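PDB 3NQN: DUF3809 domain-containing protein from Deinococcus radiodurans, which is of unknown function but can bind calcium ions and is found as a two-fold symmetric pair of chains. Local coordinates for the interface of chains A and B. Coordinates in Å, arbitrary orientation; residue numbers count along the deposited sequence, not the author numbering. Chains: chain A/B, uncharacterized protein.

Contact 1: the interface of chains A and B. Residues chain A 62, 87-89, 115-116, 132; chain B 58-62.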
ATOM      1  N   VAL A  62       3.374   6.860  -1.642  1.00 31.94           N
ATOM      2  CA  VAL A  62       3.401   5.932  -0.521  1.00 31.34           C
ATOM      3  C   VAL A  62       2.199   6.218   0.349  1.00 30.22           C
ATOM      4  O   VAL A  62       1.998   7.353   0.786  1.00 30.47           O
ATOM      5  CB  VAL A  62       4.695   6.080   0.315  1.00 30.96           C
ATOM      6  CG1 VAL A  62       4.682   5.085   1.533  1.00 30.02           C
ATOM      7  CG2 VAL A  62       5.934   5.831  -0.582  1.00 30.37           C
ATOM      8  N   GLU A  87       5.511  -0.503  12.120  1.00 49.68           N
ATOM      9  CA  GLU A  87       6.154  -1.166  10.960  0.50 45.79           C
ATOM     10  C   GLU A  87       6.199  -0.257   9.736  1.00 42.10           C
ATOM     11  O   GLU A  87       7.059  -0.407   8.863  1.00 37.07           O
ATOM     12  CB  GLU A  87       5.403  -2.446  10.610  0.50 45.72           C
ATOM     13  CG  GLU A  87       4.065  -2.193   9.973  0.50 44.09           C
ATOM     14  CD  GLU A  87       3.116  -3.323  10.158  0.50 48.68           C
ATOM     15  OE1 GLU A  87       3.567  -4.495  10.132  0.50 53.22           O
ATOM     16  OE2 GLU A  87       1.914  -3.045  10.340  0.50 39.88           O
ATOM     17  N   ARG A  88       5.233   0.648   9.639  1.00 39.55           N
ATOM     18  CA  ARG A  88       5.219   1.600   8.558  1.00 36.87           C
ATOM     19  C   ARG A  88       4.598   2.874   9.018  1.00 34.86           C
ATOM     20  O   ARG A  88       3.850   2.879   9.963  1.00 33.99           O
ATOM     21  CB  ARG A  88       4.500   1.051   7.328  1.00 40.07           C
ATOM     22  CG  ARG A  88       3.075   0.661   7.547  1.00 43.01           C
ATOM     23  CD  ARG A  88       2.370   0.442   6.209  1.00 44.57           C
ATOM     24  NE  ARG A  88       0.990  -0.007   6.391  1.00 50.55           N
ATOM     25  CZ  ARG A  88       0.030   0.104   5.468  1.00 49.64           C
ATOM     26  NH1 ARG A  88       0.271   0.688   4.296  1.00 49.96           N
ATOM     27  NH2 ARG A  88      -1.182  -0.338   5.734  1.00 52.13           N
ATOM     28  N   ALA A  89       4.949   3.966   8.347  1.00 34.15           N
ATOM     29  CA  ALA A  89       4.428   5.290   8.663  1.00 33.69           C
ATOM     30  C   ALA A  89       2.907   5.312   8.586  1.00 34.07           C
ATOM     31  O   ALA A  89       2.309   4.612   7.779  1.00 35.87           O
ATOM     32  CB  ALA A  89       5.016   6.319   7.729  1.00 32.14           C
ATOM     33  N   LEU A 115       6.166   8.654  11.965  1.00 35.94           N
ATOM     34  CA  LEU A 115       7.187   7.985  11.173  1.00 38.01           C
ATOM     35  C   LEU A 115       7.774   6.778  11.879  1.00 41.50           C
ATOM     36  O   LEU A 115       7.825   6.725  13.094  1.00 44.70           O
ATOM     37  CB  LEU A 115       8.302   8.971  10.802  1.00 40.16           C
ATOM     38  CG  LEU A 115       7.819  10.180   9.990  1.00 41.31           C
ATOM     39  CD1 LEU A 115       9.011  11.087   9.581  1.00 50.06           C
ATOM     40  CD2 LEU A 115       7.037   9.729   8.765  1.00 41.47           C
ATOM     41  N   ALA A 116       8.200   5.802  11.087  1.00 44.00           N
ATOM     42  CA  ALA A 116       8.789   4.565  11.601  1.00 49.36           C
ATOM     43  C   ALA A 116      10.297   4.730  11.747  1.00 50.94           C
ATOM     44  O   ALA A 116      10.932   4.009  12.511  1.00 57.55           O
ATOM     45  CB  ALA A 116       8.465   3.397  10.648  1.00 50.01           C
ATOM     46  N   VAL A 132      11.832  12.789   3.233  1.00 43.66           N
ATOM     47  CA  VAL A 132      10.591  12.198   3.788  1.00 42.30           C
ATOM     48  C   VAL A 132       9.811  13.174   4.681  1.00 41.06           C
ATOM     49  O   VAL A 132       8.585  13.240   4.583  1.00 36.97           O
ATOM     50  CB  VAL A 132      10.834  10.873   4.558  1.00 42.34           C
ATOM     51  CG1 VAL A 132       9.540  10.427   5.286  1.00 36.13           C
ATOM     52  CG2 VAL A 132      11.327   9.776   3.609  1.00 42.71           C
TER
ATOM     53  N   LEU B  58      12.161   5.791   8.148  1.00 38.14           N
ATOM     54  CA  LEU B  58      10.990   6.683   8.382  1.00 38.49           C
ATOM     55  C   LEU B  58       9.665   6.160   7.817  1.00 36.38           C
ATOM     56  O   LEU B  58       8.666   6.129   8.534  1.00 36.74           O
ATOM     57  CB  LEU B  58      11.268   8.111   7.909  1.00 40.43           C
ATOM     58  CG  LEU B  58      12.563   8.760   8.457  1.00 46.91           C
ATOM     59  CD1 LEU B  58      12.502  10.259   8.271  1.00 49.48           C
ATOM     60  CD2 LEU B  58      12.807   8.415   9.935  1.00 48.97           C
ATOM     61  N   LEU B  59       9.648   5.756   6.550  1.00 33.98           N
ATOM     62  CA  LEU B  59       8.425   5.173   5.961  1.00 33.83           C
ATOM     63  C   LEU B  59       8.259   3.721   6.385  1.00 33.79           C
ATOM     64  O   LEU B  59       7.157   3.221   6.427  1.00 33.22           O
ATOM     65  CB  LEU B  59       8.437   5.269   4.449  1.00 33.71           C
ATOM     66  CG  LEU B  59       8.444   6.661   3.834  1.00 35.63           C
ATOM     67  CD1 LEU B  59       8.558   6.556   2.338  1.00 39.09           C
ATOM     68  CD2 LEU B  59       7.192   7.430   4.225  1.00 36.72           C
ATOM     69  N   GLY B  60       9.372   3.053   6.712  1.00 33.91           N
ATOM     70  CA  GLY B  60       9.330   1.658   7.135  1.00 32.53           C
ATOM     71  C   GLY B  60       9.085   0.716   5.964  1.00 33.16           C
ATOM     72  O   GLY B  60       9.688   0.862   4.895  1.00 32.05           O
ATOM     73  N   GLU B  61       8.152  -0.214   6.141  1.00 33.10           N
ATOM     74  CA  GLU B  61       7.863  -1.218   5.130  1.00 33.02           C
ATOM     75  C   GLU B  61       6.944  -0.685   4.033  1.00 30.95           C
ATOM     76  O   GLU B  61       5.779  -0.289   4.288  1.00 32.96           O
ATOM     77  CB  GLU B  61       7.254  -2.462   5.774  1.00 35.50           C
ATOM     78  CG  GLU B  61       8.225  -3.209   6.677  1.00 47.53           C
ATOM     79  CD  GLU B  61       7.635  -4.487   7.280  1.00 58.42           C
ATOM     80  OE1 GLU B  61       6.413  -4.735   7.103  1.00 61.21           O
ATOM     81  OE2 GLU B  61       8.400  -5.235   7.938  1.00 67.59           O
ATOM     82  N   VAL B  62       7.489  -0.635   2.827  1.00 28.08           N
ATOM     83  CA  VAL B  62       6.789  -0.142   1.666  1.00 29.61           C
ATOM     84  C   VAL B  62       6.527  -1.302   0.715  1.00 29.20           C
ATOM     85  O   VAL B  62       7.458  -1.960   0.238  1.00 31.05           O
ATOM     86  CB  VAL B  62       7.613   0.934   0.943  1.00 33.71           C
ATOM     87  CG1 VAL B  62       6.851   1.463  -0.299  1.00 33.39           C
ATOM     88  CG2 VAL B  62       7.955   2.068   1.909  1.00 27.87           C
TER
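Three backbone hydrogen bonds tie the turn at B:Leu58 to B:Glu61 to two loop segments of chain A. The amide of A:Ala116 donates to B:Leu58 O at 2.6 Å, lying in the plane of that carbonyl and on a lone pair. Next along the turn, A:Ala89 N reaches B:Leu59 O over 3.0 Å, but it comes from above the carbonyl plane, 48° out of it. The direction then reverses: B:Glu61 N donates to A:Glu87 O at 2.9 Å, nearly straight at the hydrogen (165°) and in the carbonyl plane. A:Arg88 and B:Gly60 thus pair as an antiparallel beta bridge. Apolar groups flank this seam. B:Leu58, with CG anti to its carbonyl carbon, crosses A:Leu115 obliquely, the two CD1 methyls meeting at 3.8 Å, while its CB rests against A:Val132 CG1 on helix 122-153. The same valine methyl also touches B:Leu59 CD2 at 4.0 Å. The other branch of B:Leu59, CD1, meets A:Val62 CG2 tip to tip, so the leucine fork is held between helix and strand 60-73. At the opposite end the extended side chains of A:Glu87 and B:Glu61 cross obliquely, and their like charges would probably repel mildly, perhaps raising the pKa of one carboxylate. A:Glu87 takes the crowded first torsion, CG between backbone N and carbonyl carbon, and its carboxylate plane is turned 36° from that of B:Glu61, with OE1 of A:Glu87 4.2 Å from OE1 of B:Glu61.

Contact 2: the interface of chains A and B. Residues chain A 56-59, 127-128, 131-132; chain B 56-57, 59, 62, 128-129, 131-132.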
ATOM      1  N   VAL A  56       7.267  10.537  -2.715  1.00 34.87           N
ATOM      2  CA  VAL A  56       8.700  10.718  -2.678  1.00 37.89           C
ATOM      3  C   VAL A  56       9.288  10.176  -3.953  1.00 40.44           C
ATOM      4  O   VAL A  56       8.632   9.394  -4.666  1.00 39.36           O
ATOM      5  CB  VAL A  56       9.358  10.036  -1.440  1.00 37.55           C
ATOM      6  CG1 VAL A  56       8.795  10.620  -0.154  1.00 37.57           C
ATOM      7  CG2 VAL A  56       9.166   8.504  -1.477  1.00 41.08           C
ATOM      8  N   PRO A  57      10.526  10.580  -4.264  1.00 43.70           N
ATOM      9  CA  PRO A  57      11.131  10.082  -5.485  1.00 42.67           C
ATOM     10  C   PRO A  57      11.328   8.570  -5.490  1.00 38.60           C
ATOM     11  O   PRO A  57      11.618   7.960  -4.453  1.00 37.70           O
ATOM     12  CB  PRO A  57      12.499  10.802  -5.528  1.00 44.80           C
ATOM     13  CG  PRO A  57      12.300  12.042  -4.716  1.00 47.49           C
ATOM     14  CD  PRO A  57      11.325  11.669  -3.645  1.00 44.50           C
ATOM     15  N   LEU A  58      11.159   7.991  -6.660  1.00 36.16           N
ATOM     16  CA  LEU A  58      11.431   6.589  -6.912  1.00 36.25           C
ATOM     17  C   LEU A  58      10.382   5.639  -6.344  1.00 33.84           C
ATOM     18  O   LEU A  58       9.922   4.742  -7.045  1.00 34.28           O
ATOM     19  CB  LEU A  58      12.859   6.210  -6.472  1.00 38.67           C
ATOM     20  CG  LEU A  58      14.014   6.946  -7.197  1.00 43.39           C
ATOM     21  CD1 LEU A  58      15.306   6.286  -6.877  1.00 43.28           C
ATOM     22  CD2 LEU A  58      13.814   6.978  -8.707  1.00 41.91           C
ATOM     23  N   LEU A  59       9.997   5.817  -5.085  1.00 35.92           N
ATOM     24  CA  LEU A  59       8.886   5.023  -4.533  1.00 33.24           C
ATOM     25  C   LEU A  59       7.548   5.530  -5.048  1.00 32.60           C
ATOM     26  O   LEU A  59       6.598   4.768  -5.160  1.00 32.43           O
ATOM     27  CB  LEU A  59       8.899   5.026  -3.005  1.00 31.09           C
ATOM     28  CG  LEU A  59      10.124   4.371  -2.372  1.00 31.64           C
ATOM     29  CD1 LEU A  59      10.074   4.569  -0.869  1.00 32.07           C
ATOM     30  CD2 LEU A  59      10.207   2.877  -2.749  1.00 28.02           C
ATOM     31  N   ALA A 127      19.909  12.393   3.643  1.00 53.71           N
ATOM     32  CA  ALA A 127      19.140  12.746   2.437  1.00 54.18           C
ATOM     33  C   ALA A 127      17.730  12.150   2.491  1.00 53.38           C
ATOM     34  O   ALA A 127      16.753  12.801   2.104  1.00 50.08           O
ATOM     35  CB  ALA A 127      19.865  12.267   1.184  1.00 55.04           C
ATOM     36  N   PHE A 128      17.625  10.921   2.991  1.00 53.38           N
ATOM     37  CA  PHE A 128      16.330  10.256   3.084  1.00 53.62           C
ATOM     38  C   PHE A 128      15.409  10.941   4.095  1.00 52.11           C
ATOM     39  O   PHE A 128      14.232  11.180   3.806  1.00 53.53           O
ATOM     40  CB  PHE A 128      16.496   8.776   3.432  1.00 55.11           C
ATOM     41  CG  PHE A 128      15.490   7.908   2.775  1.00 54.31           C
ATOM     42  CD1 PHE A 128      15.699   7.461   1.488  1.00 54.52           C
ATOM     43  CD2 PHE A 128      14.294   7.608   3.401  1.00 49.17           C
ATOM     44  CE1 PHE A 128      14.750   6.688   0.850  1.00 62.16           C
ATOM     45  CE2 PHE A 128      13.336   6.842   2.765  1.00 49.52           C
ATOM     46  CZ  PHE A 128      13.562   6.381   1.493  1.00 55.31           C
HETATM   47  N   MSE A 131      14.095  14.462   2.857  1.00 47.95           N
HETATM   48  CA  MSE A 131      13.098  14.356   1.803  0.50 47.54           C
HETATM   49  C   MSE A 131      11.764  13.770   2.325  1.00 44.72           C
HETATM   50  O   MSE A 131      10.687  14.233   1.928  1.00 39.32           O
HETATM   51  CB  MSE A 131      13.658  13.533   0.641  0.50 49.97           C
HETATM   52  CG  MSE A 131      13.613  14.269  -0.684  0.50 57.69           C
HETATM   53 SE   MSE A 131      15.339  14.203  -1.601  0.38 72.38          SE
HETATM   54  CE  MSE A 131      16.497  14.890  -0.175  0.50 59.42           C
ATOM     55  N   VAL A 132      11.832  12.789   3.233  1.00 43.66           N
ATOM     56  CA  VAL A 132      10.591  12.198   3.788  1.00 42.30           C
ATOM     57  C   VAL A 132       9.811  13.174   4.681  1.00 41.06           C
ATOM     58  O   VAL A 132       8.585  13.240   4.583  1.00 36.97           O
ATOM     59  CB  VAL A 132      10.834  10.873   4.558  1.00 42.34           C
ATOM     60  CG1 VAL A 132       9.540  10.427   5.286  1.00 36.13           C
ATOM     61  CG2 VAL A 132      11.327   9.776   3.609  1.00 42.71           C
TER
ATOM     62  N   VAL B  56      12.557   1.053   4.247  1.00 36.34           N
ATOM     63  CA  VAL B  56      13.364   2.259   4.215  1.00 34.98           C
ATOM     64  C   VAL B  56      13.166   3.061   5.476  1.00 37.43           C
ATOM     65  O   VAL B  56      12.191   2.866   6.182  1.00 36.39           O
ATOM     66  CB  VAL B  56      13.055   3.137   2.964  1.00 37.08           C
ATOM     67  CG1 VAL B  56      13.278   2.314   1.687  1.00 37.38           C
ATOM     68  CG2 VAL B  56      11.635   3.692   3.011  1.00 34.61           C
ATOM     69  N   PRO B  57      14.142   3.920   5.807  1.00 40.08           N
ATOM     70  CA  PRO B  57      14.029   4.783   6.968  1.00 41.30           C
ATOM     71  C   PRO B  57      12.732   5.611   6.960  1.00 39.47           C
ATOM     72  O   PRO B  57      12.281   6.062   5.890  1.00 36.86           O
ATOM     73  CB  PRO B  57      15.232   5.728   6.826  1.00 44.60           C
ATOM     74  CG  PRO B  57      16.224   4.959   6.017  1.00 44.99           C
ATOM     75  CD  PRO B  57      15.428   4.094   5.101  1.00 41.81           C
ATOM     76  N   LEU B  59       9.648   5.756   6.550  1.00 33.98           N
ATOM     77  CA  LEU B  59       8.425   5.173   5.961  1.00 33.83           C
ATOM     78  C   LEU B  59       8.259   3.721   6.385  1.00 33.79           C
ATOM     79  O   LEU B  59       7.157   3.221   6.427  1.00 33.22           O
ATOM     80  CB  LEU B  59       8.437   5.269   4.449  1.00 33.71           C
ATOM     81  CG  LEU B  59       8.444   6.661   3.834  1.00 35.63           C
ATOM     82  CD1 LEU B  59       8.558   6.556   2.338  1.00 39.09           C
ATOM     83  CD2 LEU B  59       7.192   7.430   4.225  1.00 36.72           C
ATOM     84  N   VAL B  62       7.489  -0.635   2.827  1.00 28.08           N
ATOM     85  CA  VAL B  62       6.789  -0.142   1.666  1.00 29.61           C
ATOM     86  C   VAL B  62       6.527  -1.302   0.715  1.00 29.20           C
ATOM     87  O   VAL B  62       7.458  -1.960   0.238  1.00 31.05           O
ATOM     88  CB  VAL B  62       7.613   0.934   0.943  1.00 33.71           C
ATOM     89  CG1 VAL B  62       6.851   1.463  -0.299  1.00 33.39           C
ATOM     90  CG2 VAL B  62       7.955   2.068   1.909  1.00 27.87           C
ATOM     91  N   PHE B 128      19.424  10.371  -2.261  1.00 46.68           N
ATOM     92  CA  PHE B 128      18.128   9.771  -1.995  1.00 46.38           C
ATOM     93  C   PHE B 128      17.869   8.577  -2.907  1.00 45.44           C
ATOM     94  O   PHE B 128      17.408   7.550  -2.450  1.00 45.84           O
ATOM     95  CB  PHE B 128      16.994  10.783  -2.171  1.00 47.63           C
ATOM     96  CG  PHE B 128      15.657  10.264  -1.718  1.00 46.70           C
ATOM     97  CD1 PHE B 128      15.277  10.366  -0.390  1.00 53.47           C
ATOM     98  CD2 PHE B 128      14.797   9.629  -2.610  1.00 51.37           C
ATOM     99  CE1 PHE B 128      14.060   9.857   0.046  1.00 52.63           C
ATOM    100  CE2 PHE B 128      13.575   9.120  -2.178  1.00 46.38           C
ATOM    101  CZ  PHE B 128      13.211   9.231  -0.852  1.00 50.57           C
ATOM    102  N   GLU B 129      18.172   8.723  -4.196  1.00 46.48           N
ATOM    103  CA  GLU B 129      17.919   7.670  -5.156  0.50 46.84           C
ATOM    104  C   GLU B 129      18.743   6.404  -4.849  1.00 46.89           C
ATOM    105  O   GLU B 129      18.242   5.296  -4.970  1.00 43.19           O
ATOM    106  CB  GLU B 129      18.174   8.178  -6.587  0.50 48.00           C
ATOM    107  CG  GLU B 129      17.213   9.321  -7.006  0.50 50.40           C
ATOM    108  CD  GLU B 129      17.348   9.715  -8.469  0.50 51.75           C
ATOM    109  OE1 GLU B 129      18.394   9.417  -9.076  0.50 48.40           O
ATOM    110  OE2 GLU B 129      16.401  10.325  -9.005  0.50 51.49           O
HETATM  111  N   MSE B 131      19.767   5.293  -1.953  1.00 42.98           N
HETATM  112  CA  MSE B 131      19.188   4.622  -0.785  0.50 43.60           C
HETATM  113  C   MSE B 131      17.991   3.770  -1.194  1.00 41.43           C
HETATM  114  O   MSE B 131      17.871   2.617  -0.773  1.00 40.58           O
HETATM  115  CB  MSE B 131      18.735   5.643   0.261  0.50 46.33           C
HETATM  116  CG  MSE B 131      17.997   5.022   1.468  0.50 49.89           C
HETATM  117 SE   MSE B 131      19.202   4.306   2.823  0.38 71.87          SE
HETATM  118  CE  MSE B 131      19.564   5.952   3.775  0.50 56.15           C
ATOM    119  N   VAL B 132      17.088   4.357  -1.978  1.00 40.00           N
ATOM    120  CA  VAL B 132      15.904   3.641  -2.442  1.00 39.66           C
ATOM    121  C   VAL B 132      16.326   2.441  -3.292  1.00 38.10           C
ATOM    122  O   VAL B 132      15.777   1.343  -3.156  1.00 35.26           O
ATOM    123  CB  VAL B 132      14.975   4.550  -3.280  1.00 39.12           C
ATOM    124  CG1 VAL B 132      13.800   3.724  -3.879  1.00 38.48           C
ATOM    125  CG2 VAL B 132      14.447   5.687  -2.433  1.00 38.87           C
TER
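An apolar, helix-and-turn interface, centred on a stacked pair of phenylalanines, packs the two DUF3809 chains together near the two-fold axis of the deposited assembly, which may or may not be the biological dimer. A:Phe128 and B:Phe128, from the long C-terminal helices 122-153 and 126-152, lie almost parallel, their planes 10° apart and their centroids separated by 4.3 Å. The overlap is offset: B:Phe128 CE1 sits above the rim of the A:Phe128 ring. On the other face of A:Phe128 lies B:Pro57, its CD 4.0 Å above the plane and also toward the rim. B:Val132 CG2 meets the ring edge in plane, 3.4 Å from A:Phe128 CE1, while B:Val56 CG2 packs 3.6 Å from A:Phe128 CE2. Held on both faces and at the edge, the ring is probably restricted in turning; an alanine here would remove the ring and its stack with B:Phe128, and would probably loosen the packing of B:Pro57, B:Val56 and B:Val132. The two rings are not placed identically: CG of B:Phe128 is anti to the backbone N (chi1 -172°), whereas chi1 of A:Phe128 is -145°. B:Phe128 points an edge at a main-chain carbonyl, CE2 lying 3.2 Å from A:Pro57 O, which is in the ring plane. Selenomethionine A:Met131, bent at chi2 and chi3, brings SE to 3.8 Å from B:Phe128 CB. Farther out, A:Leu58 crosses B:Glu129 at about a right angle, its CD1 lying against the glutamate's aliphatic CB, and A:Leu59 CD1 meets B:Leu59 CD1 tip to tip, 4.1 Å apart.

Contact 1 and contact 2 are neighbouring parts of one two-fold interface, the centres of their C-alpha atoms about 10 Å apart. They share A:Val132, B:Leu59 and B:Val62, so the turn between strands 47-56 and 60-73 takes part in both: its main chain is engaged in contact 1, and its side chains continue into the apolar core of contact 2. The helix carrying A:Val132 likewise borders each. By symmetry the backbone pairing of contact 1 recurs across the two-fold axis, with the aromatic packing to one end, and together they probably govern how the two copies are placed in this assembly.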